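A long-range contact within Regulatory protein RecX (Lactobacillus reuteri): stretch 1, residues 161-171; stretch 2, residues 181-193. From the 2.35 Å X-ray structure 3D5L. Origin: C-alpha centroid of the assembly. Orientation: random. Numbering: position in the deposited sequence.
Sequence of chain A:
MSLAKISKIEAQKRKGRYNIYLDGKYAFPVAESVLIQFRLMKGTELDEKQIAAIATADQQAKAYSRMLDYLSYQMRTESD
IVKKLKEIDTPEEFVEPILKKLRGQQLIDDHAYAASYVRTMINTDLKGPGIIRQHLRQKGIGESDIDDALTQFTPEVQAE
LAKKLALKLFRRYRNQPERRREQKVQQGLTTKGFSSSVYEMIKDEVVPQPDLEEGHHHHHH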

ATOM      1  N   LEU A 161     -12.330   3.573 -24.490  1.00 23.93           N
ATOM      2  CA  LEU A 161     -12.824   4.279 -23.308  1.00 23.13           C
ATOM      3  C   LEU A 161     -13.181   5.735 -23.615  1.00 22.11           C
ATOM      4  O   LEU A 161     -14.056   6.313 -22.969  1.00 19.11           O
ATOM      5  CB  LEU A 161     -11.777   4.255 -22.186  1.00 21.21           C
ATOM      6  CG  LEU A 161     -11.356   2.895 -21.623  1.00 22.02           C
ATOM      7  CD1 LEU A 161     -10.384   3.112 -20.490  1.00 21.63           C
ATOM      8  CD2 LEU A 161     -12.570   2.124 -21.128  1.00 20.21           C
ATOM      9  N   ALA A 162     -12.490   6.318 -24.590  1.00 21.96           N
ATOM     10  CA  ALA A 162     -12.723   7.700 -24.986  1.00 22.86           C
ATOM     11  C   ALA A 162     -14.001   7.860 -25.819  1.00 24.27           C
ATOM     12  O   ALA A 162     -14.725   8.848 -25.660  1.00 22.99           O
ATOM     13  CB  ALA A 162     -11.523   8.231 -25.752  1.00 22.40           C
ATOM     14  N   LYS A 163     -14.278   6.906 -26.709  1.00 25.22           N
ATOM     15  CA  LYS A 163     -15.498   6.971 -27.518  1.00 26.14           C
ATOM     16  C   LYS A 163     -16.685   6.935 -26.557  1.00 25.68           C
ATOM     17  O   LYS A 163     -17.624   7.726 -26.675  1.00 25.58           O
ATOM     18  CB  LYS A 163     -15.595   5.778 -28.477  1.00 27.33           C
ATOM     19  CG  LYS A 163     -14.585   5.780 -29.610  1.00 32.83           C
ATOM     20  CD  LYS A 163     -14.575   4.437 -30.359  1.00 36.42           C
ATOM     21  CE  LYS A 163     -13.473   4.404 -31.426  1.00 38.73           C
ATOM     22  NZ  LYS A 163     -13.341   3.082 -32.115  1.00 39.25           N
ATOM     23  N   LYS A 164     -16.622   6.010 -25.602  1.00 22.62           N
ATOM     24  CA  LYS A 164     -17.665   5.840 -24.603  1.00 23.40           C
ATOM     25  C   LYS A 164     -17.875   7.140 -23.830  1.00 22.28           C
ATOM     26  O   LYS A 164     -19.003   7.620 -23.689  1.00 23.69           O
ATOM     27  CB  LYS A 164     -17.281   4.702 -23.648  1.00 25.27           C
ATOM     28  CG  LYS A 164     -18.182   4.543 -22.447  1.00 28.45           C
ATOM     29  CD  LYS A 164     -19.579   4.082 -22.828  1.00 34.05           C
ATOM     30  CE  LYS A 164     -20.500   4.073 -21.601  1.00 36.08           C
ATOM     31  NZ  LYS A 164     -19.933   3.280 -20.465  1.00 37.45           N
ATOM     32  N   LEU A 165     -16.785   7.712 -23.336  1.00 20.50           N
ATOM     33  CA  LEU A 165     -16.849   8.967 -22.591  1.00 20.45           C
ATOM     34  C   LEU A 165     -17.388  10.091 -23.485  1.00 21.23           C
ATOM     35  O   LEU A 165     -18.266  10.849 -23.079  1.00 20.35           O
ATOM     36  CB  LEU A 165     -15.453   9.341 -22.078  1.00 17.73           C
ATOM     37  CG  LEU A 165     -15.209  10.699 -21.416  1.00 16.40           C
ATOM     38  CD1 LEU A 165     -15.937  10.776 -20.092  1.00 13.49           C
ATOM     39  CD2 LEU A 165     -13.705  10.897 -21.213  1.00 18.00           C
ATOM     40  N   ALA A 166     -16.852  10.195 -24.699  1.00 21.17           N
ATOM     41  CA  ALA A 166     -17.275  11.233 -25.634  1.00 23.78           C
ATOM     42  C   ALA A 166     -18.767  11.138 -25.956  1.00 24.97           C
ATOM     43  O   ALA A 166     -19.450  12.155 -26.041  1.00 24.84           O
ATOM     44  CB  ALA A 166     -16.451  11.158 -26.928  1.00 22.33           C
ATOM     45  N   LEU A 167     -19.272   9.920 -26.131  1.00 25.28           N
ATOM     46  CA  LEU A 167     -20.681   9.739 -26.441  1.00 25.64           C
ATOM     47  C   LEU A 167     -21.511  10.188 -25.261  1.00 24.78           C
ATOM     48  O   LEU A 167     -22.607  10.718 -25.417  1.00 24.75           O
ATOM     49  CB  LEU A 167     -20.990   8.271 -26.755  1.00 27.52           C
ATOM     50  CG  LEU A 167     -20.414   7.706 -28.057  1.00 29.96           C
ATOM     51  CD1 LEU A 167     -20.983   6.305 -28.285  1.00 30.11           C
ATOM     52  CD2 LEU A 167     -20.770   8.625 -29.233  1.00 29.76           C
ATOM     53  N   LYS A 168     -20.972   9.959 -24.075  1.00 24.12           N
ATOM     54  CA  LYS A 168     -21.632  10.331 -22.839  1.00 23.96           C
ATOM     55  C   LYS A 168     -21.533  11.849 -22.662  1.00 23.80           C
ATOM     56  O   LYS A 168     -22.448  12.472 -22.124  1.00 23.67           O
ATOM     57  CB  LYS A 168     -20.972   9.583 -21.676  1.00 23.60           C
ATOM     58  CG  LYS A 168     -21.393  10.002 -20.282  1.00 26.89           C
ATOM     59  CD  LYS A 168     -20.848   9.004 -19.260  1.00 31.26           C
ATOM     60  CE  LYS A 168     -20.849   9.556 -17.843  1.00 33.15           C
ATOM     61  NZ  LYS A 168     -19.782  10.578 -17.621  1.00 33.00           N
ATOM     62  N   LEU A 169     -20.431  12.442 -23.125  1.00 21.61           N
ATOM     63  CA  LEU A 169     -20.252  13.890 -23.028  1.00 22.51           C
ATOM     64  C   LEU A 169     -21.110  14.594 -24.084  1.00 21.44           C
ATOM     65  O   LEU A 169     -21.646  15.669 -23.836  1.00 21.04           O
ATOM     66  CB  LEU A 169     -18.773  14.280 -23.210  1.00 20.77           C
ATOM     67  CG  LEU A 169     -17.794  13.735 -22.162  1.00 21.71           C
ATOM     68  CD1 LEU A 169     -16.386  14.207 -22.474  1.00 24.25           C
ATOM     69  CD2 LEU A 169     -18.195  14.197 -20.769  1.00 21.11           C
ATOM     70  N   PHE A 170     -21.244  13.979 -25.256  1.00 21.44           N
ATOM     71  CA  PHE A 170     -22.039  14.562 -26.329  1.00 23.11           C
ATOM     72  C   PHE A 170     -23.521  14.562 -25.984  1.00 24.66           C
ATOM     73  O   PHE A 170     -24.278  15.430 -26.439  1.00 24.82           O
ATOM     74  CB  PHE A 170     -21.801  13.815 -27.643  1.00 22.11           C
ATOM     75  CG  PHE A 170     -20.899  14.548 -28.593  1.00 23.78           C
ATOM     76  CD1 PHE A 170     -21.309  15.738 -29.184  1.00 24.07           C
ATOM     77  CD2 PHE A 170     -19.628  14.065 -28.881  1.00 26.36           C
ATOM     78  CE1 PHE A 170     -20.469  16.439 -30.045  1.00 26.21           C
ATOM     79  CE2 PHE A 170     -18.771  14.762 -29.746  1.00 26.59           C
ATOM     80  CZ  PHE A 170     -19.193  15.949 -30.325  1.00 27.27           C
ATOM     81  N   ARG A 171     -23.918  13.592 -25.169  1.00 24.07           N
ATOM     82  CA  ARG A 171     -25.295  13.470 -24.723  1.00 27.15           C
ATOM     83  C   ARG A 171     -25.523  14.406 -23.536  1.00 25.97           C
ATOM     84  O   ARG A 171     -26.581  15.022 -23.404  1.00 25.82           O
ATOM     85  CB  ARG A 171     -25.588  12.020 -24.323  1.00 30.91           C
ATOM     86  CG  ARG A 171     -26.947  11.818 -23.686  1.00 37.56           C
ATOM     87  CD  ARG A 171     -27.384  10.365 -23.784  1.00 43.60           C
ATOM     88  NE  ARG A 171     -28.649  10.124 -23.092  1.00 47.81           N
ATOM     89  CZ  ARG A 171     -28.803  10.181 -21.771  1.00 49.73           C
ATOM     90  NH1 ARG A 171     -27.769  10.470 -20.987  1.00 50.26           N
ATOM     91  NH2 ARG A 171     -29.993   9.947 -21.233  1.00 51.89           N
ATOM     92  N   ARG A 181     -20.392  22.628 -28.126  1.00 17.59           N
ATOM     93  CA  ARG A 181     -20.631  21.245 -27.756  1.00 18.19           C
ATOM     94  C   ARG A 181     -19.402  20.389 -27.989  1.00 19.30           C
ATOM     95  O   ARG A 181     -18.994  19.635 -27.109  1.00 17.94           O
ATOM     96  CB  ARG A 181     -21.805  20.694 -28.552  1.00 17.56           C
ATOM     97  CG  ARG A 181     -22.341  19.378 -28.043  1.00 15.20           C
ATOM     98  CD  ARG A 181     -23.438  18.912 -28.966  1.00 17.30           C
ATOM     99  NE  ARG A 181     -24.043  17.673 -28.510  1.00 22.40           N
ATOM    100  CZ  ARG A 181     -24.986  17.019 -29.181  1.00 25.57           C
ATOM    101  NH1 ARG A 181     -25.423  17.499 -30.339  1.00 25.68           N
ATOM    102  NH2 ARG A 181     -25.486  15.886 -28.696  1.00 24.77           N
ATOM    103  N   GLU A 182     -18.815  20.517 -29.173  1.00 21.05           N
ATOM    104  CA  GLU A 182     -17.629  19.754 -29.524  1.00 24.51           C
ATOM    105  C   GLU A 182     -16.454  20.119 -28.603  1.00 24.34           C
ATOM    106  O   GLU A 182     -15.822  19.234 -28.027  1.00 23.83           O
ATOM    107  CB  GLU A 182     -17.235  20.004 -30.986  1.00 26.66           C
ATOM    108  CG  GLU A 182     -18.396  20.214 -31.965  1.00 34.29           C
ATOM    109  CD  GLU A 182     -19.297  18.995 -32.152  1.00 39.53           C
ATOM    110  OE1 GLU A 182     -18.770  17.907 -32.476  1.00 41.44           O
ATOM    111  OE2 GLU A 182     -20.539  19.128 -31.993  1.00 40.56           O
ATOM    112  N   GLN A 183     -16.166  21.412 -28.458  1.00 23.39           N
ATOM    113  CA  GLN A 183     -15.054  21.847 -27.610  1.00 23.37           C
ATOM    114  C   GLN A 183     -15.165  21.267 -26.203  1.00 23.67           C
ATOM    115  O   GLN A 183     -14.176  20.819 -25.628  1.00 24.74           O
ATOM    116  CB  GLN A 183     -15.000  23.376 -27.510  1.00 23.81           C
ATOM    117  CG  GLN A 183     -14.889  24.112 -28.835  1.00 26.45           C
ATOM    118  CD  GLN A 183     -14.656  25.605 -28.645  1.00 29.20           C
ATOM    119  OE1 GLN A 183     -13.529  26.090 -28.770  1.00 28.13           O
ATOM    120  NE2 GLN A 183     -15.722  26.340 -28.321  1.00 30.77           N
ATOM    121  N   LYS A 184     -16.372  21.295 -25.650  1.00 23.68           N
ATOM    122  CA  LYS A 184     -16.635  20.776 -24.311  1.00 23.86           C
ATOM    123  C   LYS A 184     -16.239  19.292 -24.225  1.00 23.51           C
ATOM    124  O   LYS A 184     -15.770  18.818 -23.189  1.00 22.69           O
ATOM    125  CB  LYS A 184     -18.126  20.935 -23.986  1.00 23.46           C
ATOM    126  CG  LYS A 184     -18.454  20.853 -22.516  1.00 25.71           C
ATOM    127  CD  LYS A 184     -17.856  22.027 -21.767  1.00 26.25           C
ATOM    128  CE  LYS A 184     -18.050  21.879 -20.260  1.00 26.88           C
ATOM    129  NZ  LYS A 184     -17.512  23.068 -19.541  1.00 26.35           N
ATOM    130  N   VAL A 185     -16.447  18.567 -25.319  1.00 22.61           N
ATOM    131  CA  VAL A 185     -16.104  17.153 -25.373  1.00 23.95           C
ATOM    132  C   VAL A 185     -14.587  16.983 -25.505  1.00 25.13           C
ATOM    133  O   VAL A 185     -14.010  16.089 -24.894  1.00 25.79           O
ATOM    134  CB  VAL A 185     -16.799  16.456 -26.567  1.00 24.62           C
ATOM    135  CG1 VAL A 185     -16.321  15.031 -26.677  1.00 24.44           C
ATOM    136  CG2 VAL A 185     -18.324  16.498 -26.392  1.00 21.48           C
ATOM    137  N   GLN A 186     -13.950  17.840 -26.304  1.00 25.83           N
ATOM    138  CA  GLN A 186     -12.502  17.791 -26.496  1.00 27.97           C
ATOM    139  C   GLN A 186     -11.834  18.061 -25.160  1.00 27.34           C
ATOM    140  O   GLN A 186     -10.976  17.313 -24.718  1.00 27.51           O
ATOM    141  CB  GLN A 186     -12.024  18.873 -27.465  1.00 31.35           C
ATOM    142  CG  GLN A 186     -12.578  18.828 -28.870  1.00 35.14           C
ATOM    143  CD  GLN A 186     -11.974  19.922 -29.739  1.00 38.17           C
ATOM    144  OE1 GLN A 186     -10.809  19.843 -30.146  1.00 40.00           O
ATOM    145  NE2 GLN A 186     -12.759  20.963 -30.011  1.00 38.35           N
ATOM    146  N   GLN A 187     -12.232  19.161 -24.533  1.00 27.93           N
ATOM    147  CA  GLN A 187     -11.683  19.545 -23.248  1.00 27.98           C
ATOM    148  C   GLN A 187     -11.962  18.482 -22.186  1.00 26.64           C
ATOM    149  O   GLN A 187     -11.098  18.182 -21.359  1.00 25.39           O
ATOM    150  CB  GLN A 187     -12.257  20.900 -22.827  1.00 30.04           C
ATOM    151  CG  GLN A 187     -11.653  22.074 -23.604  1.00 37.17           C
ATOM    152  CD  GLN A 187     -12.413  23.389 -23.410  1.00 39.88           C
ATOM    153  OE1 GLN A 187     -12.723  23.784 -22.284  1.00 41.37           O
ATOM    154  NE2 GLN A 187     -12.705  24.070 -24.514  1.00 38.90           N
ATOM    155  N   GLY A 188     -13.163  17.912 -22.213  1.00 24.38           N
ATOM    156  CA  GLY A 188     -13.508  16.890 -21.244  1.00 25.54           C
ATOM    157  C   GLY A 188     -12.570  15.696 -21.332  1.00 26.94           C
ATOM    158  O   GLY A 188     -12.120  15.170 -20.315  1.00 26.45           O
ATOM    159  N   LEU A 189     -12.274  15.259 -22.549  1.00 25.42           N
ATOM    160  CA  LEU A 189     -11.381  14.133 -22.730  1.00 25.82           C
ATOM    161  C   LEU A 189      -9.987  14.467 -22.213  1.00 25.33           C
ATOM    162  O   LEU A 189      -9.355  13.642 -21.564  1.00 24.63           O
ATOM    163  CB  LEU A 189     -11.305  13.737 -24.208  1.00 26.47           C
ATOM    164  CG  LEU A 189     -11.993  12.427 -24.627  1.00 27.99           C
ATOM    165  CD1 LEU A 189     -13.479  12.467 -24.286  1.00 26.18           C
ATOM    166  CD2 LEU A 189     -11.793  12.212 -26.122  1.00 27.13           C
ATOM    167  N   THR A 190      -9.513  15.678 -22.482  1.00 25.46           N
ATOM    168  CA  THR A 190      -8.178  16.064 -22.038  1.00 26.59           C
ATOM    169  C   THR A 190      -8.060  16.158 -20.525  1.00 25.66           C
ATOM    170  O   THR A 190      -7.025  15.798 -19.962  1.00 26.32           O
ATOM    171  CB  THR A 190      -7.721  17.409 -22.657  1.00 27.73           C
ATOM    172  OG1 THR A 190      -8.513  18.475 -22.131  1.00 32.27           O
ATOM    173  CG2 THR A 190      -7.864  17.376 -24.172  1.00 28.25           C
ATOM    174  N   THR A 191      -9.102  16.636 -19.857  1.00 25.45           N
ATOM    175  CA  THR A 191      -9.028  16.738 -18.408  1.00 26.94           C
ATOM    176  C   THR A 191      -9.204  15.351 -17.796  1.00 26.14           C
ATOM    177  O   THR A 191      -9.001  15.165 -16.596  1.00 25.46           O
ATOM    178  CB  THR A 191     -10.094  17.704 -17.825  1.00 27.94           C
ATOM    179  OG1 THR A 191     -11.382  17.077 -17.840  1.00 30.26           O
ATOM    180  CG2 THR A 191     -10.141  18.988 -18.638  1.00 27.66           C
ATOM    181  N   LYS A 192      -9.583  14.384 -18.628  1.00 25.62           N
ATOM    182  CA  LYS A 192      -9.753  13.006 -18.174  1.00 25.57           C
ATOM    183  C   LYS A 192      -8.447  12.240 -18.400  1.00 24.89           C
ATOM    184  O   LYS A 192      -8.343  11.064 -18.057  1.00 24.29           O
ATOM    185  CB  LYS A 192     -10.890  12.319 -18.925  1.00 26.19           C
ATOM    186  CG  LYS A 192     -11.994  11.777 -18.022  1.00 28.74           C
ATOM    187  CD  LYS A 192     -12.826  12.905 -17.423  1.00 29.62           C
ATOM    188  CE  LYS A 192     -13.823  12.397 -16.383  1.00 30.04           C
ATOM    189  NZ  LYS A 192     -13.182  11.855 -15.147  1.00 28.46           N
ATOM    190  N   GLY A 193      -7.461  12.913 -18.990  1.00 21.88           N
ATOM    191  CA  GLY A 193      -6.172  12.289 -19.220  1.00 22.04           C
ATOM    192  C   GLY A 193      -5.888  11.802 -20.626  1.00 22.72           C
ATOM    193  O   GLY A 193      -4.862  11.149 -20.865  1.00 23.42           O
TER

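Two helices cross at 141° between their N-to-C directions, roughly antiparallel, with axes 9.3 Å apart at closest approach. The backbones come nearest at Leu-169 and Val-185, whose CA atoms lie 5.8 Å apart; at Gly-188, the missing side chain leaves room for Leu-169 CD1, 4.1 Å from Gly-188 CA, where a CB would clash with that methyl.

Phe-170 covers the most surface. Its CA-to-CB bond points sideways, yet the ring end comes nearer the second helix, with chi1 at -103°, between wells. Val-185 CG2 sits 3.7 Å from the centroid of the Phe-170 ring, only 12° off the normal, a CH-pi contact over the face. The ring edge meets polarity instead: Phe-170 CZ lies 2.9 Å from Glu-182 OE1, where the carboxylate faces the slightly positive rim of the ring.

The CA-to-CB bond of Val-185 points toward the first helix, and its CG1 packs 3.9 Å from Ala-166 CB. Leu-189 is the knob of the interface, seated among Ala-162, Leu-165, Ala-166 and Leu-169; its CD1 reaches Leu-165 CD2 at 3.5 Å and Leu-169 CD1 at 3.8 Å.

At one end, Arg-181 extends to the backbone. Arg-181 NH2 donates to Phe-170 O at 2.6 Å, and Arg-181 NE adds a weak hydrogen bond to the same oxygen at 3.1 Å. The rule is an apolar seam with a polar clasp at its end.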